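Local coordinates for 303aa long hypothetical esterase (Sulfolobus tokodaii, PDB 3AIN), which probably hydrolyses carboxylic esters, as a thermostable carboxylesterase of the hormone-sensitive-lipase-like family from a thermoacidophilic archaeon, at residues A[192-198]-A[252-258]; A[140-145]-A[175-179]; A[91-97]-A[123-129]. The protein carries 1 engineered substitution. One frame throughout, in Å; residues are numbered along the deposited sequence.

Contact 1: residues A[192-198]-A[252-258]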
loop_
_atom_site.group_PDB
_atom_site.type_symbol
_atom_site.label_atom_id
_atom_site.label_comp_id
_atom_site.label_asym_id
_atom_site.label_seq_id
_atom_site.Cartn_x
_atom_site.Cartn_y
_atom_site.Cartn_z
ATOM N N TYR A 192 -12.140 10.082 -7.451
ATOM C CA TYR A 192 -10.804 9.589 -7.122
ATOM C C TYR A 192 -9.992 9.385 -8.411
ATOM O O TYR A 192 -10.555 9.234 -9.501
ATOM C CB TYR A 192 -10.942 8.254 -6.376
ATOM C CG TYR A 192 -9.781 7.918 -5.449
ATOM C CD1 TYR A 192 -9.723 8.438 -4.154
ATOM C CD2 TYR A 192 -8.754 7.087 -5.872
ATOM C CE1 TYR A 192 -8.660 8.128 -3.288
ATOM C CE2 TYR A 192 -7.672 6.800 -5.024
ATOM C CZ TYR A 192 -7.658 7.287 -3.729
ATOM O OH TYR A 192 -6.592 7.003 -2.873
ATOM N N GLN A 193 -8.673 9.405 -8.288
ATOM C CA GLN A 193 -7.819 9.024 -9.428
ATOM C C GLN A 193 -6.734 8.057 -8.921
ATOM O O GLN A 193 -6.075 8.321 -7.920
ATOM C CB GLN A 193 -7.189 10.270 -10.082
ATOM C CG GLN A 193 -6.414 11.181 -9.112
ATOM C CD GLN A 193 -5.874 12.432 -9.798
ATOM O OE1 GLN A 193 -5.349 12.361 -10.906
ATOM N NE2 GLN A 193 -6.057 13.600 -9.157
ATOM N N VAL A 194 -6.574 6.942 -9.621
ATOM C CA VAL A 194 -5.547 5.948 -9.257
ATOM C C VAL A 194 -4.449 5.941 -10.335
ATOM O O VAL A 194 -4.742 5.659 -11.495
ATOM C CB VAL A 194 -6.160 4.547 -9.265
ATOM C CG1 VAL A 194 -5.063 3.486 -8.985
ATOM C CG2 VAL A 194 -7.301 4.458 -8.210
ATOM N N LEU A 195 -3.259 6.441 -9.983
ATOM C CA LEU A 195 -2.188 6.650 -10.969
ATOM C C LEU A 195 -1.080 5.651 -10.649
ATOM O O LEU A 195 -0.459 5.731 -9.592
ATOM C CB LEU A 195 -1.633 8.088 -10.869
ATOM C CG LEU A 195 -2.728 9.181 -10.914
ATOM C CD1 LEU A 195 -2.071 10.551 -10.877
ATOM C CD2 LEU A 195 -3.574 9.050 -12.207
ATOM N N ILE A 196 -0.953 4.624 -11.494
ATOM C CA ILE A 196 -0.015 3.537 -11.246
ATOM C C ILE A 196 1.244 3.772 -12.076
ATOM O O ILE A 196 1.168 3.800 -13.300
ATOM C CB ILE A 196 -0.629 2.182 -11.686
ATOM C CG1 ILE A 196 -1.989 1.992 -10.995
ATOM C CG2 ILE A 196 0.350 1.047 -11.294
ATOM C CD1 ILE A 196 -2.812 0.814 -11.559
ATOM N N TYR A 197 2.352 4.050 -11.384
ATOM C CA TYR A 197 3.598 4.527 -12.012
ATOM C C TYR A 197 3.377 5.391 -13.261
ATOM O O TYR A 197 3.764 5.039 -14.376
ATOM C CB TYR A 197 4.643 3.411 -12.245
ATOM C CG TYR A 197 4.121 2.017 -12.594
ATOM C CD1 TYR A 197 3.559 1.762 -13.837
ATOM C CD2 TYR A 197 4.081 1.005 -11.622
ATOM C CE1 TYR A 197 3.061 0.497 -14.149
ATOM C CE2 TYR A 197 3.548 -0.241 -11.916
ATOM C CZ TYR A 197 2.986 -0.462 -13.159
ATOM O OH TYR A 197 2.527 -1.738 -13.487
ATOM N N PRO A 198 2.736 6.540 -13.074
ATOM C CA PRO A 198 2.368 7.356 -14.236
ATOM C C PRO A 198 3.556 8.048 -14.865
ATOM O O PRO A 198 4.519 8.405 -14.172
ATOM C CB PRO A 198 1.434 8.411 -13.625
ATOM C CG PRO A 198 1.972 8.567 -12.223
ATOM C CD PRO A 198 2.222 7.111 -11.813
ATOM N N LEU A 252 -8.432 18.945 -7.862
ATOM C CA LEU A 252 -8.502 17.639 -8.508
ATOM C C LEU A 252 -8.926 16.583 -7.489
ATOM O O LEU A 252 -8.883 16.802 -6.281
ATOM C CB LEU A 252 -7.126 17.274 -9.138
ATOM C CG LEU A 252 -6.676 18.116 -10.347
ATOM C CD1 LEU A 252 -5.279 17.722 -10.880
ATOM C CD2 LEU A 252 -7.668 18.080 -11.491
ATOM N N PRO A 253 -9.381 15.438 -7.980
ATOM C CA PRO A 253 -9.873 14.424 -7.041
ATOM C C PRO A 253 -8.714 13.877 -6.217
ATOM O O PRO A 253 -7.567 13.878 -6.685
ATOM C CB PRO A 253 -10.415 13.311 -7.946
ATOM C CG PRO A 253 -10.151 13.752 -9.364
ATOM C CD PRO A 253 -9.646 15.139 -9.394
ATOM N N PRO A 254 -9.024 13.296 -5.060
ATOM C CA PRO A 254 -7.975 12.706 -4.243
ATOM C C PRO A 254 -7.368 11.498 -4.971
ATOM O O PRO A 254 -7.994 10.936 -5.888
ATOM C CB PRO A 254 -8.721 12.225 -2.992
ATOM C CG PRO A 254 -10.167 12.179 -3.372
ATOM C CD PRO A 254 -10.349 13.258 -4.404
ATOM N N ALA A 255 -6.111 11.187 -4.655
ATOM C CA ALA A 255 -5.338 10.250 -5.518
ATOM C C ALA A 255 -4.655 9.194 -4.676
ATOM O O ALA A 255 -4.242 9.465 -3.537
ATOM C CB ALA A 255 -4.284 11.010 -6.354
ATOM N N LEU A 256 -4.489 8.018 -5.280
ATOM C CA LEU A 256 -3.485 7.012 -4.883
ATOM C C LEU A 256 -2.449 7.041 -5.985
ATOM O O LEU A 256 -2.805 6.847 -7.139
ATOM C CB LEU A 256 -4.113 5.618 -4.820
ATOM C CG LEU A 256 -3.087 4.483 -4.592
ATOM C CD1 LEU A 256 -2.442 4.652 -3.204
ATOM C CD2 LEU A 256 -3.746 3.075 -4.708
ATOM N N ILE A 257 -1.182 7.240 -5.624
ATOM C CA ILE A 257 -0.112 7.224 -6.618
ATOM C C ILE A 257 0.924 6.201 -6.233
ATOM O O ILE A 257 1.467 6.250 -5.149
ATOM C CB ILE A 257 0.535 8.607 -6.765
ATOM C CG1 ILE A 257 -0.542 9.580 -7.263
ATOM C CG2 ILE A 257 1.720 8.524 -7.735
ATOM C CD1 ILE A 257 -0.050 11.022 -7.409
ATOM N N ILE A 258 1.058 5.181 -7.074
ATOM C CA ILE A 258 1.979 4.078 -6.797
ATOM C C ILE A 258 3.229 4.254 -7.662
ATOM O O ILE A 258 3.138 4.468 -8.864
ATOM C CB ILE A 258 1.293 2.762 -7.207
ATOM C CG1 ILE A 258 0.243 2.387 -6.169
ATOM C CG2 ILE A 258 2.291 1.612 -7.343
ATOM C CD1 ILE A 258 -0.703 1.293 -6.633
#
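Tyr192 lays one face of its ring over the backbone of 252-258: Pro254 O stands 3.4 Å above the ring plane and Ala255 CA, on the same face, is farther up, both displaced toward the rim. At the ring's edge, in plane, sits Val194 CG2. Strands 192-196 and 255-258 run parallel, part of the central sheet of the alpha/beta hydrolase fold, with axes 4.8 Å apart and only 4° from alignment. With its CG anti to the backbone N (chi1 -154°), the tyrosine ring folds back across the neighbouring strand, where Tyr192 CD1 meets Pro254 CG at 3.8 Å and its OH meets Leu256 CB at 3.4 Å. Replacing Tyr192 by an alanine is likely to leave the Pro254 carbonyl without its cover and a gap beside Leu256 CB, toward helix 303-321. The flat Gln193 amide works in its own plane: NE2 donates to Pro253 O at 2.9 Å, the N-H path almost straight (169°). Farther along, Leu195 and Ile257 lie side by side, CD1 to CD1 at 4.0 Å, and face helix 266-278. Between the strands, backbone bonds run from Gln193 N to Pro254 O through to Leu195 O, which accepts from Ile258 N. Beyond the strand Tyr197, whose ring carries Ile196 CG2 over one face and whose OH bonds Val296 N, gives its backbone N to Ile258 O at 2.7 Å.

Contact 2: residues A[140-145]-A[175-179]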
loop_
_atom_site.group_PDB
_atom_site.type_symbol
_atom_site.label_atom_id
_atom_site.label_comp_id
_atom_site.label_asym_id
_atom_site.label_seq_id
_atom_site.Cartn_x
_atom_site.Cartn_y
_atom_site.Cartn_z
ATOM N N ALA A 140 -5.061 10.093 -28.155
ATOM C CA ALA A 140 -5.287 9.275 -26.963
ATOM C C ALA A 140 -5.998 10.059 -25.864
ATOM O O ALA A 140 -6.814 9.507 -25.132
ATOM C CB ALA A 140 -3.951 8.695 -26.449
ATOM N N VAL A 141 -5.613 11.325 -25.702
ATOM C CA VAL A 141 -6.215 12.194 -24.700
ATOM C C VAL A 141 -7.669 12.513 -25.048
ATOM O O VAL A 141 -8.554 12.509 -24.174
ATOM C CB VAL A 141 -5.415 13.506 -24.594
ATOM C CG1 VAL A 141 -6.108 14.491 -23.650
ATOM C CG2 VAL A 141 -4.014 13.188 -24.116
ATOM N N VAL A 142 -7.901 12.850 -26.314
ATOM C CA VAL A 142 -9.263 13.149 -26.748
ATOM C C VAL A 142 -10.181 11.949 -26.458
ATOM O O VAL A 142 -11.260 12.112 -25.898
ATOM C CB VAL A 142 -9.308 13.497 -28.251
ATOM C CG1 VAL A 142 -10.771 13.564 -28.745
ATOM C CG2 VAL A 142 -8.609 14.836 -28.519
ATOM N N ASP A 143 -9.770 10.754 -26.899
ATOM C CA ASP A 143 -10.553 9.552 -26.625
ATOM C C ASP A 143 -10.735 9.290 -25.130
ATOM O O ASP A 143 -11.806 8.871 -24.685
ATOM C CB ASP A 143 -9.922 8.320 -27.274
ATOM C CG ASP A 143 -9.993 8.354 -28.778
ATOM O OD1 ASP A 143 -10.538 9.325 -29.333
ATOM O OD2 ASP A 143 -9.431 7.431 -29.401
ATOM N N SER A 144 -9.662 9.430 -24.359
ATOM C CA SER A 144 -9.766 9.154 -22.924
ATOM C C SER A 144 -10.743 10.067 -22.218
ATOM O O SER A 144 -11.541 9.611 -21.393
ATOM C CB SER A 144 -8.380 9.190 -22.261
ATOM O OG SER A 144 -7.536 8.182 -22.841
ATOM N N PHE A 145 -10.733 11.351 -22.587
ATOM C CA PHE A 145 -11.635 12.312 -21.955
ATOM C C PHE A 145 -13.060 12.077 -22.477
ATOM O O PHE A 145 -14.011 12.131 -21.716
ATOM C CB PHE A 145 -11.206 13.746 -22.284
ATOM C CG PHE A 145 -12.073 14.779 -21.657
ATOM C CD1 PHE A 145 -12.248 14.783 -20.283
ATOM C CD2 PHE A 145 -13.001 15.444 -22.437
ATOM C CE1 PHE A 145 -13.162 15.655 -19.686
ATOM C CE2 PHE A 145 -13.869 16.368 -21.855
ATOM C CZ PHE A 145 -13.983 16.430 -20.479
ATOM N N LEU A 175 -2.776 9.290 -18.932
ATOM C CA LEU A 175 -4.131 9.646 -19.440
ATOM C C LEU A 175 -5.165 9.849 -18.329
ATOM O O LEU A 175 -6.053 10.701 -18.450
ATOM C CB LEU A 175 -4.613 8.589 -20.454
ATOM C CG LEU A 175 -3.698 8.514 -21.671
ATOM C CD1 LEU A 175 -4.020 7.251 -22.486
ATOM C CD2 LEU A 175 -3.838 9.776 -22.554
ATOM N N ALA A 176 -5.107 9.036 -17.277
ATOM C CA ALA A 176 -6.000 9.233 -16.139
ATOM C C ALA A 176 -5.763 10.593 -15.542
ATOM O O ALA A 176 -6.741 11.316 -15.257
ATOM C CB ALA A 176 -5.800 8.145 -15.064
ATOM N N ALA A 177 -4.487 10.959 -15.382
ATOM C CA ALA A 177 -4.163 12.258 -14.764
ATOM C C ALA A 177 -4.681 13.423 -15.623
ATOM O O ALA A 177 -5.279 14.360 -15.103
ATOM C CB ALA A 177 -2.681 12.394 -14.498
ATOM N N VAL A 178 -4.460 13.338 -16.921
ATOM C CA VAL A 178 -4.868 14.393 -17.861
ATOM C C VAL A 178 -6.385 14.479 -17.940
ATOM O O VAL A 178 -6.967 15.583 -17.881
ATOM C CB VAL A 178 -4.246 14.132 -19.251
ATOM C CG1 VAL A 178 -4.835 15.067 -20.312
ATOM C CG2 VAL A 178 -2.729 14.307 -19.163
ATOM N N THR A 179 -7.034 13.323 -17.919
ATOM C CA THR A 179 -8.505 13.273 -17.923
ATOM C C THR A 179 -9.100 13.934 -16.693
ATOM O O THR A 179 -10.063 14.708 -16.796
ATOM C CB THR A 179 -8.998 11.811 -18.027
ATOM O OG1 THR A 179 -8.612 11.315 -19.320
ATOM C CG2 THR A 179 -10.504 11.752 -17.945
#
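Leu175 reaches from helix 171-185 into the surface of helix 139-153, and its two methyls part company there: CD2 goes to Val141 and Ala140, CD1 to Ser144. This is helix-on-helix packing on one side of the alpha/beta hydrolase sheet. The short segments cross at -65° with axes 9.4 Å apart, and Ser144 and Thr179 lie where the helices meet. The leucine and Val141 meet at a slant, Leu175 CD2 to Val141 CG2 at 3.8 Å, whereas Val141 and Val178 stand at about a right angle and touch through one methyl each, CG1 to CG1 at 3.6 Å. Both valines have that CG1 anti to the backbone N (chi1 174° and 170°), which presents the same branch from either helix.

The two hydroxyls serve their own helices instead of linking the pair. Ser144 OG turns back to Ala140 O at 2.7 Å, a carbonyl that also takes Ser144 N from the opposite face of its plane; Thr179 does the same with Leu175 O. With their protons committed in this way, the oxygens meet the other helix through carbon: Ser144 OG lies 3.7 Å from Leu175 CD1. Leu175 also touches Tyr129, and the leucine's side chain adjoins the probable nucleophile elbow, while Tyr230 of helix 220-230 covers Ala140 and Val141. Toward the other end the Phe145 ring, at CD1, comes near Thr179 CG2, and Thr179 OG1 rests against Ser144 CB at 3.6 Å.

Contact 3: residues A[91-97]-A[123-129]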
loop_
_atom_site.group_PDB
_atom_site.type_symbol
_atom_site.label_atom_id
_atom_site.label_comp_id
_atom_site.label_asym_id
_atom_site.label_seq_id
_atom_site.Cartn_x
_atom_site.Cartn_y
_atom_site.Cartn_z
ATOM N N GLY A 91 -19.751 2.001 -7.681
ATOM C CA GLY A 91 -18.890 3.014 -8.267
ATOM C C GLY A 91 -18.316 2.498 -9.564
ATOM O O GLY A 91 -18.421 1.299 -9.853
ATOM N N VAL A 92 -17.867 3.413 -10.422
ATOM C CA VAL A 92 -17.354 3.046 -11.746
ATOM C C VAL A 92 -15.935 3.589 -11.898
ATOM O O VAL A 92 -15.678 4.754 -11.580
ATOM C CB VAL A 92 -18.206 3.684 -12.879
ATOM C CG1 VAL A 92 -17.699 3.227 -14.246
ATOM C CG2 VAL A 92 -19.690 3.293 -12.703
ATOM N N LEU A 93 -15.008 2.704 -12.270
ATOM C CA LEU A 93 -13.622 3.096 -12.507
ATOM C C LEU A 93 -13.375 3.063 -14.006
ATOM O O LEU A 93 -13.618 2.040 -14.642
ATOM C CB LEU A 93 -12.666 2.077 -11.836
ATOM C CG LEU A 93 -11.185 2.248 -12.216
ATOM C CD1 LEU A 93 -10.652 3.600 -11.631
ATOM C CD2 LEU A 93 -10.347 1.068 -11.658
ATOM N N VAL A 94 -13.076 4.226 -14.595
ATOM C CA VAL A 94 -12.720 4.269 -15.991
ATOM C C VAL A 94 -11.215 4.104 -16.095
ATOM O O VAL A 94 -10.494 4.801 -15.385
ATOM C CB VAL A 94 -13.145 5.583 -16.650
ATOM C CG1 VAL A 94 -12.747 5.562 -18.132
ATOM C CG2 VAL A 94 -14.681 5.742 -16.490
ATOM N N TYR A 95 -10.807 3.013 -16.752
ATOM C CA TYR A 95 -9.406 2.562 -16.738
ATOM C C TYR A 95 -8.739 2.737 -18.095
ATOM O O TYR A 95 -9.299 2.349 -19.135
ATOM C CB TYR A 95 -9.312 1.081 -16.313
ATOM C CG TYR A 95 -7.903 0.650 -15.962
ATOM C CD1 TYR A 95 -7.385 0.943 -14.716
ATOM C CD2 TYR A 95 -7.032 0.160 -16.941
ATOM C CE1 TYR A 95 -6.044 0.756 -14.424
ATOM C CE2 TYR A 95 -5.675 -0.079 -16.638
ATOM C CZ TYR A 95 -5.201 0.240 -15.391
ATOM O OH TYR A 95 -3.875 0.024 -15.071
ATOM N N TYR A 96 -7.514 3.269 -18.086
ATOM C CA TYR A 96 -6.735 3.458 -19.317
ATOM C C TYR A 96 -5.449 2.642 -19.288
ATOM O O TYR A 96 -4.609 2.861 -18.411
ATOM C CB TYR A 96 -6.371 4.937 -19.448
ATOM C CG TYR A 96 -7.573 5.829 -19.383
ATOM C CD1 TYR A 96 -8.454 5.938 -20.453
ATOM C CD2 TYR A 96 -7.837 6.571 -18.233
ATOM C CE1 TYR A 96 -9.622 6.707 -20.324
ATOM C CE2 TYR A 96 -8.958 7.388 -18.128
ATOM C CZ TYR A 96 -9.830 7.467 -19.192
ATOM O OH TYR A 96 -10.939 8.269 -19.065
ATOM N N HIS A 97 -5.348 1.630 -20.154
ATOM C CA HIS A 97 -4.162 0.759 -20.195
ATOM C C HIS A 97 -2.878 1.525 -20.490
ATOM O O HIS A 97 -2.899 2.510 -21.197
ATOM C CB HIS A 97 -4.354 -0.373 -21.239
ATOM C CG HIS A 97 -4.367 0.090 -22.663
ATOM N ND1 HIS A 97 -3.205 0.285 -23.388
ATOM C CD2 HIS A 97 -5.391 0.342 -23.520
ATOM C CE1 HIS A 97 -3.514 0.682 -24.610
ATOM N NE2 HIS A 97 -4.830 0.722 -24.719
ATOM N N VAL A 123 -17.631 -1.424 -10.945
ATOM C CA VAL A 123 -17.645 -1.595 -12.398
ATOM C C VAL A 123 -16.377 -0.955 -12.932
ATOM O O VAL A 123 -16.051 0.172 -12.587
ATOM C CB VAL A 123 -18.864 -0.888 -13.017
ATOM C CG1 VAL A 123 -18.788 -0.917 -14.540
ATOM C CG2 VAL A 123 -20.127 -1.569 -12.516
ATOM N N THR A 124 -15.674 -1.694 -13.773
ATOM C CA THR A 124 -14.480 -1.156 -14.425
ATOM C C THR A 124 -14.767 -1.060 -15.904
ATOM O O THR A 124 -15.219 -2.022 -16.517
ATOM C CB THR A 124 -13.281 -2.084 -14.174
ATOM O OG1 THR A 124 -13.076 -2.166 -12.759
ATOM C CG2 THR A 124 -12.007 -1.513 -14.838
ATOM N N ILE A 125 -14.386 0.073 -16.488
ATOM C CA ILE A 125 -14.575 0.286 -17.909
ATOM C C ILE A 125 -13.241 0.582 -18.563
ATOM O O ILE A 125 -12.658 1.652 -18.392
ATOM C CB ILE A 125 -15.585 1.400 -18.198
ATOM C CG1 ILE A 125 -16.929 1.007 -17.566
ATOM C CG2 ILE A 125 -15.749 1.577 -19.732
ATOM C CD1 ILE A 125 -18.041 2.053 -17.821
ATOM N N SER A 126 -12.785 -0.391 -19.327
ATOM C CA SER A 126 -11.456 -0.339 -19.927
ATOM C C SER A 126 -11.560 0.227 -21.324
ATOM O O SER A 126 -12.301 -0.297 -22.168
ATOM C CB SER A 126 -10.853 -1.740 -19.961
ATOM O OG SER A 126 -9.552 -1.727 -20.567
ATOM N N VAL A 127 -10.822 1.311 -21.566
ATOM C CA VAL A 127 -11.017 2.135 -22.778
ATOM C C VAL A 127 -9.958 1.822 -23.858
ATOM O O VAL A 127 -8.756 1.816 -23.580
ATOM C CB VAL A 127 -10.977 3.642 -22.382
ATOM C CG1 VAL A 127 -11.038 4.541 -23.607
ATOM C CG2 VAL A 127 -12.093 3.926 -21.415
ATOM N N ASP A 128 -10.403 1.573 -25.096
ATOM C CA ASP A 128 -9.480 1.300 -26.215
ATOM C C ASP A 128 -9.219 2.621 -26.966
ATOM O O ASP A 128 -9.824 2.906 -28.019
ATOM C CB ASP A 128 -10.073 0.241 -27.167
ATOM C CG ASP A 128 -9.121 -0.940 -27.458
ATOM O OD1 ASP A 128 -8.055 -1.083 -26.819
ATOM O OD2 ASP A 128 -9.521 -1.832 -28.247
ATOM N N TYR A 129 -8.479 3.508 -26.312
ATOM C CA TYR A 129 -8.162 4.805 -26.914
ATOM C C TYR A 129 -7.269 4.615 -28.154
ATOM O O TYR A 129 -6.520 3.639 -28.264
ATOM C CB TYR A 129 -7.504 5.739 -25.882
ATOM C CG TYR A 129 -6.228 5.178 -25.256
ATOM C CD1 TYR A 129 -4.995 5.285 -25.914
ATOM C CD2 TYR A 129 -6.262 4.494 -24.027
ATOM C CE1 TYR A 129 -3.799 4.817 -25.312
ATOM C CE2 TYR A 129 -5.060 4.031 -23.414
ATOM C CZ TYR A 129 -3.859 4.142 -24.116
ATOM O OH TYR A 129 -2.685 3.715 -23.546
HETATM O O HOH W 1 -7.717 0.396 -21.395
HETATM O O HOH W 2 -6.098 1.192 -27.037
#
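Strands 92-96 and 123-127 run parallel with axes 4.6 Å apart and a -24° twist, Val92 level with Val123 and Tyr95 with Ser126. Backbone bonds pass to and fro from Gly91 O to Val127 N; that from Tyr95 N to Ile125 O is nearly straight at its hydrogen (173°), although the donor stands above the carbonyl plane. On one face Val92 CG1 meets Ile125 CD1, and Val94 CG1 meets Val127 CG2 at 3.7 Å, with Tyr96 lying alongside Val127; helix 139-153 covers Val92, Val94 and Tyr96.

Past the strands the rings of His97 and Tyr129 form an offset stack, centroids 4.4 Å apart and planes at 13°. In both residues CG sits between the backbone N and the carbonyl carbon, turning each ring toward the other. Tyr129 OH then donates to His97 O at 2.6 Å, an acceptor in the plane of the tyrosine ring at its edge. Water 2 lies in the imidazole plane, 2.7 Å from His97 NE2, and donates to Asp128 OD1 and Tyr129 O. Water 1 takes the His97 N-H and donates to Val127 O. The strands belong to a beta-alpha-beta crossover through helix 110-120, and His97 begins the HGGG sequence that, in hormone-sensitive-lipase-like esterases, forms the oxyanion hole.

How the contacts relate
All three contacts are buried in the fold; none is a surface patch. Contacts 1 and 3 join strand pairs of the same sheet, on the two flanks of strand 164-169, and rely on backbone hydrogen bonds; contact 2 lies on the sheet and holds two helices mainly by side-chain packing, with no hydrogen bond between its segments. It bridges the other two: Ala176 CB meets Leu195 CD2 of contact 1 at 3.7 Å, and Leu175 CD1 meets Tyr129 CE2 of contact 3 at 3.5 Å. Beyond the C-terminal ends of the strands lie the waters and histidine of contact 3 and, in contact 1, Tyr197, whose ring meets His293 near the probable nucleophile elbow.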